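PDB 6N1F: oxidoreductase, 2OG-Fe(II) oxygenase family, which binds an iron ion and probably catalyses an oxidation, as is usual for members of the 2-oxoglutarate- and iron-dependent oxygenase family. Local coordinates for residues 37-42 and 123-128; 49-54 and 127-132; 59-64 and 114-119; 66-71 and 107-112; 181-186 and 201-206. One frame throughout, in Å; residues are numbered along the deposited sequence. Where two conformers were deposited one is given.

Interaction 1. Residues 37-42 and 123-128; sequences ADYAAQ and TRFFGD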
# COMPACT_ATOMS: atom_id res chain seq x y z
N ALA A 37 -18.57 -2.45 7.08
CA ALA A 37 -19.57 -2.11 6.07
C ALA A 37 -19.25 -0.77 5.41
O ALA A 37 -19.42 -0.60 4.20
CB ALA A 37 -20.96 -2.07 6.68
N ASP A 38 -18.77 0.20 6.21
CA ASP A 38 -18.40 1.51 5.68
C ASP A 38 -17.09 1.44 4.89
O ASP A 38 -16.99 2.03 3.81
CB ASP A 38 -18.28 2.53 6.82
CG ASP A 38 -19.50 2.54 7.72
OD1 ASP A 38 -20.62 2.83 7.22
OD2 ASP A 38 -19.36 2.23 8.92
N TYR A 39 -16.08 0.74 5.42
CA TYR A 39 -14.82 0.62 4.70
C TYR A 39 -15.02 0.04 3.30
O TYR A 39 -14.54 0.59 2.31
CB TYR A 39 -13.83 -0.24 5.47
CG TYR A 39 -13.54 0.17 6.89
CD1 TYR A 39 -13.73 1.47 7.31
CD2 TYR A 39 -13.08 -0.76 7.81
CE1 TYR A 39 -13.46 1.84 8.60
CE2 TYR A 39 -12.82 -0.42 9.10
CZ TYR A 39 -13.00 0.88 9.49
OH TYR A 39 -12.72 1.23 10.78
N ALA A 40 -15.73 -1.09 3.21
CA ALA A 40 -15.90 -1.75 1.92
C ALA A 40 -16.75 -0.91 0.97
O ALA A 40 -16.52 -0.91 -0.25
CB ALA A 40 -16.52 -3.13 2.10
N ALA A 41 -17.75 -0.21 1.50
CA ALA A 41 -18.60 0.62 0.65
C ALA A 41 -17.83 1.80 0.06
O ALA A 41 -18.04 2.16 -1.10
CB ALA A 41 -19.81 1.11 1.44
N GLN A 42 -16.93 2.42 0.84
CA GLN A 42 -16.14 3.52 0.29
C GLN A 42 -15.17 3.02 -0.76
O GLN A 42 -14.96 3.68 -1.78
CB GLN A 42 -15.38 4.26 1.39
CG GLN A 42 -14.87 5.63 0.91
CD GLN A 42 -14.01 6.35 1.91
OE1 GLN A 42 -14.20 6.23 3.11
NE2 GLN A 42 -13.05 7.12 1.41
N THR A 123 -6.25 -11.79 6.84
CA THR A 123 -6.91 -12.45 5.71
C THR A 123 -8.42 -12.29 5.79
O THR A 123 -9.09 -12.03 4.78
CB THR A 123 -6.52 -13.93 5.68
OG1 THR A 123 -5.10 -14.04 5.66
CG2 THR A 123 -7.12 -14.61 4.45
N ARG A 124 -9.00 -12.49 6.98
CA ARG A 124 -10.43 -12.24 7.14
C ARG A 124 -10.75 -10.77 6.92
O ARG A 124 -11.76 -10.44 6.28
CB ARG A 124 -10.89 -12.67 8.53
CG ARG A 124 -10.92 -14.17 8.76
CD ARG A 124 -11.95 -14.83 7.87
NE ARG A 124 -12.33 -16.14 8.40
CZ ARG A 124 -13.16 -16.98 7.79
NH1 ARG A 124 -13.69 -16.66 6.62
NH2 ARG A 124 -13.44 -18.15 8.35
N PHE A 125 -9.92 -9.88 7.47
CA PHE A 125 -10.18 -8.44 7.42
C PHE A 125 -10.22 -7.94 5.98
O PHE A 125 -11.13 -7.20 5.59
CB PHE A 125 -9.12 -7.70 8.23
CG PHE A 125 -9.29 -6.20 8.28
CD1 PHE A 125 -10.06 -5.60 9.26
CD2 PHE A 125 -8.62 -5.39 7.37
CE1 PHE A 125 -10.20 -4.23 9.32
CE2 PHE A 125 -8.75 -4.00 7.42
CZ PHE A 125 -9.55 -3.42 8.40
N PHE A 126 -9.23 -8.32 5.17
CA PHE A 126 -9.26 -7.86 3.79
C PHE A 126 -10.19 -8.69 2.92
O PHE A 126 -10.71 -8.16 1.93
CB PHE A 126 -7.84 -7.83 3.23
CG PHE A 126 -7.04 -6.66 3.77
CD1 PHE A 126 -7.31 -5.37 3.33
CD2 PHE A 126 -6.09 -6.85 4.76
CE1 PHE A 126 -6.62 -4.29 3.84
CE2 PHE A 126 -5.39 -5.77 5.27
CZ PHE A 126 -5.66 -4.50 4.81
N GLY A 127 -10.48 -9.93 3.30
CA GLY A 127 -11.51 -10.68 2.60
C GLY A 127 -12.87 -10.01 2.67
O GLY A 127 -13.58 -9.90 1.67
N ASP A 128 -13.26 -9.55 3.87
CA ASP A 128 -14.48 -8.78 3.98
C ASP A 128 -14.37 -7.45 3.23
O ASP A 128 -15.33 -6.99 2.61
CB ASP A 128 -14.80 -8.52 5.45
CG ASP A 128 -15.12 -9.80 6.19
OD1 ASP A 128 -15.07 -10.88 5.56
OD2 ASP A 128 -15.43 -9.73 7.40
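Phe-125 turns its ring directly away from its own backbone N (chi1 -179°), which swings the far end of the side chain across to Tyr-39, although the bond from CA to CB does not itself aim that way. Tyr-39 places CG beside its backbone N and opposite the carbonyl carbon (chi1 -55°), and its ring stands on the flank of helix 36-45 that faces Phe-125. The two aromatics meet through one carbon each: CZ of Phe-125 lies 4.5 Å from CD2 of Tyr-39. The approach is slanted, at the long end of van der Waals contact, and amounts to no defined stack. One residue further on, the methyl CB of Ala-40 rests 4.1 Å from the backbone O of Asp-128. Between the two segments the backbones come nearest here, with the CA atoms of Ala-40 and Asp-128 7.5 Å apart. In fold terms, helices 36-45 and 120-130 pack beside each other near the edge strand 48-51 of the large antiparallel sheet, and Leu-51 of that strand touches both Tyr-39 and Phe-125. The ring of Phe-125 also meets its neighbour in the helix: its CD2 sits 3.8 Å above the plane of the Phe-126 ring, over the centre of that ring. Met-36, at the start of helix 36-45, packs on both Phe-125 and Asp-128. No hydrogen bond or salt bridge joins the two segments. Tyr-39 is buried, whereas the side chain of Asp-128 lies at the exposed margin.

Interaction 2. Residues 49-54 and 127-132; sequences VMLPAY and GDMFGT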
# COMPACT_ATOMS: atom_id res chain seq x y z
N VAL A 49 -9.98 4.02 0.29
CA VAL A 49 -10.41 4.29 1.66
C VAL A 49 -9.17 4.32 2.54
O VAL A 49 -8.21 3.57 2.32
CB VAL A 49 -11.43 3.24 2.13
CG1 VAL A 49 -10.79 1.84 2.19
CG2 VAL A 49 -12.01 3.63 3.45
N MSE A 50 -9.17 5.23 3.52
CA MSE A 50 -8.09 5.35 4.52
C MSE A 50 -8.61 4.93 5.88
O MSE A 50 -9.60 5.48 6.39
CB MSE A 50 -7.55 6.79 4.60
CG MSE A 50 -6.41 6.95 5.57
SE MSE A 50 -5.44 8.62 5.20
CE MSE A 50 -6.88 9.91 5.57
N LEU A 51 -7.95 3.95 6.48
CA LEU A 51 -8.41 3.47 7.78
C LEU A 51 -7.64 4.16 8.89
O LEU A 51 -6.44 4.45 8.74
CB LEU A 51 -8.21 1.96 7.87
CG LEU A 51 -8.67 1.18 6.63
CD1 LEU A 51 -8.21 -0.28 6.69
CD2 LEU A 51 -10.18 1.27 6.44
N PRO A 52 -8.26 4.48 10.03
CA PRO A 52 -7.53 5.17 11.09
C PRO A 52 -6.65 4.20 11.86
O PRO A 52 -6.89 2.99 11.91
CB PRO A 52 -8.64 5.73 11.98
CG PRO A 52 -9.80 4.78 11.79
CD PRO A 52 -9.67 4.22 10.38
N ALA A 53 -5.61 4.76 12.47
CA ALA A 53 -4.81 3.98 13.42
C ALA A 53 -5.65 3.72 14.68
O ALA A 53 -6.26 4.65 15.21
CB ALA A 53 -3.54 4.75 13.78
N TYR A 54 -5.71 2.47 15.16
CA TYR A 54 -4.97 1.33 14.68
C TYR A 54 -5.92 0.18 14.39
O TYR A 54 -5.81 -0.89 15.00
CB TYR A 54 -3.96 0.91 15.74
CG TYR A 54 -2.94 1.99 16.05
CD1 TYR A 54 -1.75 2.04 15.35
CD2 TYR A 54 -3.17 2.94 17.04
CE1 TYR A 54 -0.81 3.01 15.61
CE2 TYR A 54 -2.24 3.93 17.31
CZ TYR A 54 -1.05 3.95 16.60
OH TYR A 54 -0.11 4.91 16.85
N GLY A 127 -10.48 -9.93 3.30
CA GLY A 127 -11.51 -10.68 2.60
C GLY A 127 -12.87 -10.01 2.67
O GLY A 127 -13.58 -9.90 1.67
N ASP A 128 -13.26 -9.55 3.87
CA ASP A 128 -14.48 -8.78 3.98
C ASP A 128 -14.37 -7.45 3.23
O ASP A 128 -15.33 -6.99 2.61
CB ASP A 128 -14.80 -8.52 5.45
CG ASP A 128 -15.12 -9.80 6.19
OD1 ASP A 128 -15.07 -10.88 5.56
OD2 ASP A 128 -15.43 -9.73 7.40
N MSE A 129 -13.20 -6.84 3.28
CA MSE A 129 -12.96 -5.51 2.73
C MSE A 129 -13.16 -5.55 1.23
O MSE A 129 -13.77 -4.66 0.65
CB MSE A 129 -11.54 -5.03 3.10
CG MSE A 129 -11.01 -3.87 2.31
SE MSE A 129 -11.39 -2.16 3.16
CE MSE A 129 -10.64 -2.46 4.93
N PHE A 130 -12.66 -6.62 0.62
CA PHE A 130 -12.79 -6.79 -0.82
C PHE A 130 -14.16 -7.33 -1.20
O PHE A 130 -14.55 -7.22 -2.37
CB PHE A 130 -11.68 -7.71 -1.35
CG PHE A 130 -10.28 -7.21 -1.07
CD1 PHE A 130 -10.04 -5.88 -0.76
CD2 PHE A 130 -9.20 -8.08 -1.12
CE1 PHE A 130 -8.75 -5.43 -0.49
CE2 PHE A 130 -7.90 -7.64 -0.86
CZ PHE A 130 -7.68 -6.31 -0.54
N GLY A 131 -14.90 -7.90 -0.26
CA GLY A 131 -16.23 -8.39 -0.55
C GLY A 131 -16.29 -9.61 -1.45
O GLY A 131 -17.18 -9.70 -2.31
N THR A 132 -15.37 -10.56 -1.28
CA THR A 132 -15.41 -11.80 -2.04
C THR A 132 -14.93 -12.95 -1.16
O THR A 132 -14.21 -12.75 -0.17
CB THR A 132 -14.55 -11.73 -3.31
OG1 THR A 132 -14.87 -12.83 -4.18
CG2 THR A 132 -13.10 -11.83 -2.96
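Strand 49-51 runs past the last turns of helix 120-130, with Val-49 and Met-129 the nearest pair of residues at 10.2 Å between CA atoms, a gap that side chains must bridge. Met-129, modelled as selenomethionine, does so alone on the helix side. Its CG lies opposite the backbone N (chi1 164°), and the chain then bends at chi2 (92°) and again at chi3, bringing CE end-on to Leu-51. The two side chains meet tip to tip: CE of Met-129 is 3.7 Å from CD1 of Leu-51 and 4.1 Å from its CD2. The heavier SE of Met-129 lies 4.2 Å from CG1 of Val-49, whose side chain passes at a slant. Val-49 and Leu-51, two residues apart in an extended strand, face the same side of the sheet. Strand 48-51 is an edge strand of the large antiparallel sheet, paired by backbone bonds with strand 200-204, and helix 120-130 lies against this face. Tyr-39 from helix 36-45 packs on Met-129 as well, extending the apolar cluster. All three residues that meet here are buried, and the contact is apolar throughout, with no hydrogen bond between the segments.

Interaction 3. Residues 59-64 and 114-119; sequences AHELAR and LNLLGD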
# COMPACT_ATOMS: atom_id res chain seq x y z
N ALA A 59 -0.95 -1.03 17.31
CA ALA A 59 0.24 -0.18 17.39
C ALA A 59 1.48 -1.01 17.71
O ALA A 59 2.54 -0.80 17.12
CB ALA A 59 0.04 0.92 18.44
N HIS A 60 1.36 -1.98 18.63
CA HIS A 60 2.54 -2.77 18.93
C HIS A 60 2.97 -3.62 17.74
O HIS A 60 4.15 -3.92 17.60
CB HIS A 60 2.31 -3.64 20.18
CG HIS A 60 1.38 -4.78 19.96
ND1 HIS A 60 0.02 -4.68 20.16
CD2 HIS A 60 1.61 -6.06 19.57
CE1 HIS A 60 -0.55 -5.85 19.90
NE2 HIS A 60 0.39 -6.70 19.54
N GLU A 61 2.03 -3.97 16.85
CA GLU A 61 2.38 -4.71 15.64
C GLU A 61 3.11 -3.82 14.65
O GLU A 61 4.07 -4.27 14.00
CB GLU A 61 1.11 -5.28 15.00
CG GLU A 61 0.34 -6.26 15.89
CD GLU A 61 -0.93 -6.76 15.23
OE1 GLU A 61 -1.72 -5.93 14.73
OE2 GLU A 61 -1.14 -8.00 15.17
N LEU A 62 2.67 -2.58 14.50
CA LEU A 62 3.40 -1.66 13.64
C LEU A 62 4.79 -1.38 14.20
O LEU A 62 5.75 -1.28 13.45
CB LEU A 62 2.63 -0.35 13.46
CG LEU A 62 1.39 -0.55 12.59
CD1 LEU A 62 0.78 0.78 12.18
CD2 LEU A 62 1.70 -1.41 11.36
N ALA A 63 4.89 -1.25 15.52
CA ALA A 63 6.20 -1.13 16.16
C ALA A 63 7.11 -2.30 15.79
O ALA A 63 8.28 -2.10 15.46
CB ALA A 63 6.04 -1.04 17.68
N ARG A 64 6.58 -3.52 15.80
CA ARG A 64 7.39 -4.67 15.42
C ARG A 64 7.82 -4.58 13.96
O ARG A 64 9.00 -4.73 13.63
CB ARG A 64 6.61 -5.97 15.67
CG ARG A 64 7.46 -7.22 15.52
CD ARG A 64 6.62 -8.48 15.72
NE ARG A 64 7.42 -9.70 15.67
CZ ARG A 64 6.93 -10.90 15.36
NH1 ARG A 64 5.65 -11.04 15.07
NH2 ARG A 64 7.73 -11.96 15.34
N LEU A 114 5.85 -10.49 6.45
CA LEU A 114 4.82 -11.07 5.61
C LEU A 114 3.86 -11.95 6.41
O LEU A 114 2.66 -11.97 6.10
CB LEU A 114 5.48 -11.86 4.50
CG LEU A 114 4.68 -12.20 3.26
CD1 LEU A 114 3.76 -11.07 2.89
CD2 LEU A 114 5.64 -12.46 2.12
N ASN A 115 4.36 -12.67 7.42
CA ASN A 115 3.51 -13.53 8.24
C ASN A 115 2.40 -12.72 8.91
O ASN A 115 1.26 -13.18 9.01
CB ASN A 115 4.33 -14.26 9.32
CG ASN A 115 5.10 -15.46 8.79
OD1 ASN A 115 4.74 -16.07 7.77
ND2 ASN A 115 6.17 -15.83 9.49
N LEU A 116 2.74 -11.53 9.40
CA LEU A 116 1.73 -10.65 9.98
C LEU A 116 0.73 -10.20 8.93
O LEU A 116 -0.48 -10.20 9.16
CB LEU A 116 2.41 -9.44 10.62
CG LEU A 116 2.69 -9.55 12.11
CD1 LEU A 116 3.76 -8.56 12.52
CD2 LEU A 116 1.42 -9.30 12.87
N LEU A 117 1.24 -9.78 7.77
CA LEU A 117 0.35 -9.26 6.73
C LEU A 117 -0.64 -10.32 6.28
O LEU A 117 -1.78 -10.01 5.94
CB LEU A 117 1.18 -8.76 5.54
CG LEU A 117 2.13 -7.59 5.80
CD1 LEU A 117 2.72 -7.09 4.47
CD2 LEU A 117 1.41 -6.46 6.53
N GLY A 118 -0.23 -11.59 6.32
CA GLY A 118 -1.07 -12.64 5.80
C GLY A 118 -1.65 -13.54 6.86
O GLY A 118 -2.07 -14.66 6.55
N ASP A 119 -1.66 -13.10 8.12
CA ASP A 119 -2.19 -13.98 9.14
C ASP A 119 -3.72 -14.02 9.04
O ASP A 119 -4.33 -13.30 8.26
CB ASP A 119 -1.72 -13.54 10.53
CG ASP A 119 -2.21 -12.15 10.92
OD1 ASP A 119 -3.10 -11.58 10.25
OD2 ASP A 119 -1.70 -11.62 11.93
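Helices 59-70 and 109-117 lie side by side on the large antiparallel sheet, and here Leu-116 of the second helix enters between Glu-61 and Arg-64 of the first, residues about one turn apart. Nearest across the pair are Glu-61 and Leu-116, with 8.2 Å between CA atoms. The two methyl groups of Leu-116 divide the work. CD2 touches the Glu-61 carboxylate, 3.7 Å from OE2 and 4.2 Å from CD. CD1 lies 4.0 Å from NH1 of Arg-64, which reaches it because the arginine points CG opposite its backbone N (chi1 -170°) and runs fully extended to NE. The guanidinium approaches the methyl at a slant. The polar end of Glu-61 is engaged beyond the pair: OE1 accepts a hydrogen bond from the backbone N of Asp-58, and OE2 forms a salt bridge with NH2 of Arg-122. That same NH2 is bridged to OD2 of Asp-119, the N-cap residue of helix 120-130. The two carboxylate oxygens, Glu-61 OE2 and Asp-119 OD2, are 4.9 Å apart, and their mutual repulsion is probably offset by the arginine they share. Leucine methyls lying beside charged groups gain no polar bond here; the contact is one of van der Waals packing, while the carboxylate of Glu-61 is positioned by its outside partners.

Interaction 4. Residues 66-71 and 107-112; sequences DALQAR and LPHSET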
# COMPACT_ATOMS: atom_id res chain seq x y z
N ASP A 66 8.19 -2.05 12.16
CA ASP A 66 9.20 -1.00 12.02
C ASP A 66 10.58 -1.48 12.44
O ASP A 66 11.57 -1.21 11.75
CB ASP A 66 8.79 0.22 12.84
CG ASP A 66 9.00 1.51 12.10
OD1 ASP A 66 9.63 1.47 11.02
OD2 ASP A 66 8.52 2.57 12.57
N ALA A 67 10.68 -2.19 13.57
CA ALA A 67 11.97 -2.73 13.99
C ALA A 67 12.49 -3.74 12.97
O ALA A 67 13.70 -3.78 12.70
CB ALA A 67 11.85 -3.37 15.37
N LEU A 68 11.60 -4.54 12.40
CA LEU A 68 12.04 -5.58 11.48
C LEU A 68 12.50 -5.00 10.15
O LEU A 68 13.53 -5.43 9.61
CB LEU A 68 10.92 -6.60 11.26
CG LEU A 68 10.61 -7.55 12.41
CD1 LEU A 68 9.32 -8.31 12.13
CD2 LEU A 68 11.76 -8.52 12.58
N GLN A 69 11.76 -4.05 9.59
CA GLN A 69 12.13 -3.54 8.27
C GLN A 69 13.47 -2.81 8.31
O GLN A 69 14.23 -2.84 7.33
CB GLN A 69 11.02 -2.64 7.71
CG GLN A 69 10.64 -1.46 8.57
CD GLN A 69 11.50 -0.26 8.30
OE1 GLN A 69 12.02 -0.10 7.19
NE2 GLN A 69 11.68 0.59 9.31
N ALA A 70 13.80 -2.18 9.45
CA ALA A 70 15.10 -1.54 9.59
C ALA A 70 16.25 -2.49 9.28
O ALA A 70 17.26 -2.09 8.69
CB ALA A 70 15.23 -0.97 11.01
N ARG A 71 16.11 -3.77 9.67
CA ARG A 71 17.15 -4.77 9.46
C ARG A 71 17.34 -5.14 7.99
O ARG A 71 18.32 -5.83 7.67
CB ARG A 71 16.82 -6.05 10.24
CG ARG A 71 16.67 -5.86 11.75
CD ARG A 71 16.80 -7.20 12.48
NE ARG A 71 16.83 -7.07 13.93
CZ ARG A 71 17.91 -6.76 14.65
NH1 ARG A 71 19.08 -6.53 14.05
NH2 ARG A 71 17.82 -6.67 15.97
N LEU A 107 15.30 -12.72 3.12
CA LEU A 107 15.03 -13.56 4.28
C LEU A 107 16.07 -13.32 5.37
O LEU A 107 17.19 -12.88 5.09
CB LEU A 107 15.03 -15.03 3.86
CG LEU A 107 13.88 -15.44 2.94
CD1 LEU A 107 14.15 -16.77 2.25
CD2 LEU A 107 12.59 -15.50 3.73
N PRO A 108 15.74 -13.61 6.64
CA PRO A 108 14.49 -14.18 7.17
C PRO A 108 13.46 -13.15 7.62
O PRO A 108 12.29 -13.49 7.77
CB PRO A 108 14.99 -14.99 8.37
CG PRO A 108 16.07 -14.12 8.93
CD PRO A 108 16.73 -13.45 7.72
N HIS A 109 13.88 -11.90 7.84
CA HIS A 109 12.97 -10.93 8.45
C HIS A 109 11.83 -10.55 7.52
O HIS A 109 10.74 -10.21 7.99
CB HIS A 109 13.76 -9.70 8.89
CG HIS A 109 14.89 -10.02 9.82
ND1 HIS A 109 14.70 -10.59 11.06
CD2 HIS A 109 16.23 -9.89 9.67
CE1 HIS A 109 15.87 -10.78 11.64
NE2 HIS A 109 16.81 -10.36 10.82
N SER A 110 12.04 -10.64 6.20
CA SER A 110 10.95 -10.41 5.26
C SER A 110 9.76 -11.32 5.56
O SER A 110 8.61 -10.88 5.57
CB SER A 110 11.44 -10.64 3.84
OG SER A 110 11.74 -12.02 3.61
N GLU A 111 10.02 -12.61 5.80
CA GLU A 111 8.95 -13.57 6.02
C GLU A 111 8.19 -13.27 7.31
O GLU A 111 6.97 -13.47 7.39
CB GLU A 111 9.51 -14.99 6.06
N THR A 112 8.91 -12.82 8.34
CA THR A 112 8.25 -12.46 9.58
C THR A 112 7.26 -11.33 9.36
O THR A 112 6.12 -11.39 9.84
CB THR A 112 9.29 -12.08 10.63
OG1 THR A 112 10.33 -13.07 10.63
CG2 THR A 112 8.67 -11.98 12.02
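Arg-71 leads its side chain over the ring of His-109. CB lies 3.9 Å from CD2 of the imidazole. CG sits beside the backbone N (chi1 -58°), and from there the chain runs extended, carrying CD over the ring face, 3.6 Å from NE2 of His-109. This is a CH-pi contact: Arg-71 CD stands 3.8 Å from the centroid of the His-109 ring, 21° off the ring normal. At the tip, the guanidinium is tilted 30° from the imidazole plane and passes at a slant near CE1. The opposite face of the ring is covered by CG of the neighbouring Pro-108, 4.2 Å above the plane; Pro-108 follows a cis peptide bond. These residues bring the C-terminal end of helix 59-70 against the beginning of helix 109-117, at the surface of the helical layer that lies along the large sheet. The backbones come near at Leu-68 and His-109, with CA atoms 6.2 Å apart. Nearly one turn back from Arg-71, Leu-68 splits its branches: its CD2 touches ND1 of His-109 at 3.9 Å, and its CD1 meets CG2 of Thr-112 at 3.7 Å. The leucine crosses both partners at roughly a right angle. Further along helix 109-117, Leu-68 also packs on Ile-113.

Interaction 5. Residues 181-186 and 201-206; sequences FVVHPQ and IVTSCA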
# COMPACT_ATOMS: atom_id res chain seq x y z
N PHE A 181 -1.21 11.02 -0.87
CA PHE A 181 -1.55 9.99 -1.83
C PHE A 181 -2.78 10.47 -2.60
O PHE A 181 -3.84 10.68 -2.00
CB PHE A 181 -1.81 8.67 -1.09
CG PHE A 181 -2.18 7.57 -1.97
CD1 PHE A 181 -1.21 6.89 -2.69
CD2 PHE A 181 -3.51 7.20 -2.12
CE1 PHE A 181 -1.56 5.87 -3.54
CE2 PHE A 181 -3.86 6.17 -2.96
CZ PHE A 181 -2.88 5.51 -3.67
N VAL A 182 -2.64 10.68 -3.91
CA VAL A 182 -3.70 11.25 -4.73
C VAL A 182 -4.11 10.26 -5.81
O VAL A 182 -3.27 9.81 -6.59
CB VAL A 182 -3.28 12.58 -5.37
CG1 VAL A 182 -4.45 13.18 -6.11
CG2 VAL A 182 -2.76 13.53 -4.29
N VAL A 183 -5.41 9.96 -5.86
CA VAL A 183 -6.02 9.11 -6.88
C VAL A 183 -6.76 9.97 -7.88
O VAL A 183 -7.48 10.91 -7.49
CB VAL A 183 -6.98 8.09 -6.24
CG1 VAL A 183 -7.54 7.15 -7.30
CG2 VAL A 183 -6.31 7.33 -5.13
N HIS A 184 -6.64 9.64 -9.16
CA HIS A 184 -7.23 10.38 -10.27
C HIS A 184 -8.18 9.50 -11.07
O HIS A 184 -7.88 9.10 -12.21
CB HIS A 184 -6.14 10.94 -11.19
CG HIS A 184 -5.26 11.95 -10.52
ND1 HIS A 184 -5.37 13.30 -10.77
CD2 HIS A 184 -4.26 11.81 -9.62
CE1 HIS A 184 -4.48 13.95 -10.04
NE2 HIS A 184 -3.79 13.07 -9.34
N PRO A 185 -9.36 9.20 -10.52
CA PRO A 185 -10.34 8.41 -11.28
C PRO A 185 -10.82 9.17 -12.50
O PRO A 185 -10.99 10.40 -12.47
CB PRO A 185 -11.47 8.18 -10.28
CG PRO A 185 -11.36 9.32 -9.34
CD PRO A 185 -9.91 9.68 -9.25
N GLN A 186 -11.04 8.44 -13.59
CA GLN A 186 -11.49 9.05 -14.84
C GLN A 186 -12.77 9.85 -14.61
O GLN A 186 -13.73 9.35 -14.02
CB GLN A 186 -11.71 7.98 -15.91
N ILE A 201 -4.08 2.80 3.81
CA ILE A 201 -4.86 3.13 2.63
C ILE A 201 -5.07 1.84 1.85
O ILE A 201 -4.15 1.03 1.71
CB ILE A 201 -4.16 4.23 1.79
CG1 ILE A 201 -4.09 5.53 2.60
CG2 ILE A 201 -4.90 4.48 0.44
CD1 ILE A 201 -3.19 6.66 2.01
N VAL A 202 -6.31 1.61 1.42
CA VAL A 202 -6.64 0.50 0.54
C VAL A 202 -7.21 1.11 -0.72
O VAL A 202 -8.07 1.99 -0.65
CB VAL A 202 -7.66 -0.47 1.18
CG1 VAL A 202 -7.90 -1.65 0.26
CG2 VAL A 202 -7.16 -0.95 2.54
N THR A 203 -6.69 0.71 -1.87
CA THR A 203 -7.14 1.35 -3.09
C THR A 203 -7.19 0.34 -4.22
O THR A 203 -6.42 -0.63 -4.24
CB THR A 203 -6.25 2.58 -3.44
OG1 THR A 203 -6.72 3.16 -4.66
CG2 THR A 203 -4.80 2.19 -3.61
N SER A 204 -8.15 0.54 -5.12
CA SER A 204 -8.27 -0.29 -6.32
C SER A 204 -7.24 0.14 -7.35
O SER A 204 -7.06 1.33 -7.62
CB SER A 204 -9.67 -0.17 -6.93
OG SER A 204 -9.73 -0.86 -8.17
N CYS A 205 -6.57 -0.84 -7.95
CA CYS A 205 -5.52 -0.58 -8.92
C CYS A 205 -6.06 -0.14 -10.28
O CYS A 205 -5.28 -0.01 -11.24
CB CYS A 205 -4.63 -1.82 -9.08
SG CYS A 205 -3.85 -2.36 -7.53
N ALA A 206 -7.37 0.09 -10.39
CA ALA A 206 -7.99 0.55 -11.62
C ALA A 206 -7.78 2.03 -11.88
O ALA A 206 -8.03 2.48 -13.00
CB ALA A 206 -9.50 0.26 -11.58
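Apolar contacts dominate, and Phe-181 makes most of them. Its CE2 lies 3.9 Å from CG2 of Ile-201, its CB 3.9 Å from CD1 of the same residue, and its CZ 3.8 Å from CG2 of Thr-203. The ring reaches over because its CG points opposite the backbone N (chi1 179°); the methyls meet it at a slant. A looser van der Waals contact, to a polar atom, brings CG2 of Val-183 to 4.2 Å from OG1 of Thr-203. Strands 181-184 and 201-204 belong to different sheets: their axes run 9.9 Å apart and only 20° from parallel, as befits facing layers of the double-stranded beta-helix (jelly-roll) core of these oxygenases. Phe-181 and Val-183, two residues apart on their strand, share its inward face toward Ile-201 and Thr-203. No hydrogen bond joins the two strands; OG1 of Thr-203 hydrogen-bonds to OG1 of Thr-48, which satisfies this buried hydroxyl. Aromatic contact links the packing to the metal site: the Phe-181 ring meets that of His-209, an iron ligand, with the planes about 40° apart. The iron ion, held by His-155, Asp-157 and His-209, is about 6 Å from the Phe-181 side chain.

In the fold
Interactions 1 and 2 have centres about 4 Å apart and share helix 120-130, which helix 36-45 and strand 48-51 approach in turn. Interactions 3 and 4 have centres about 10 Å apart on one helix pair, 59-70 with 109-117. Along the chain they nest: interaction 4 lies inside the loop closed by 3, and 3 inside those closed by 1 and 2. Interaction 5 comes later, between the two sheets near the iron. Strand 48-51 of interaction 2 neighbours strand 200-204 of interaction 5, with centres about 14 Å apart, so the two contacts use adjacent strands of one sheet; interaction 4, its centre about 28 Å from that of interaction 5, is remote from the iron.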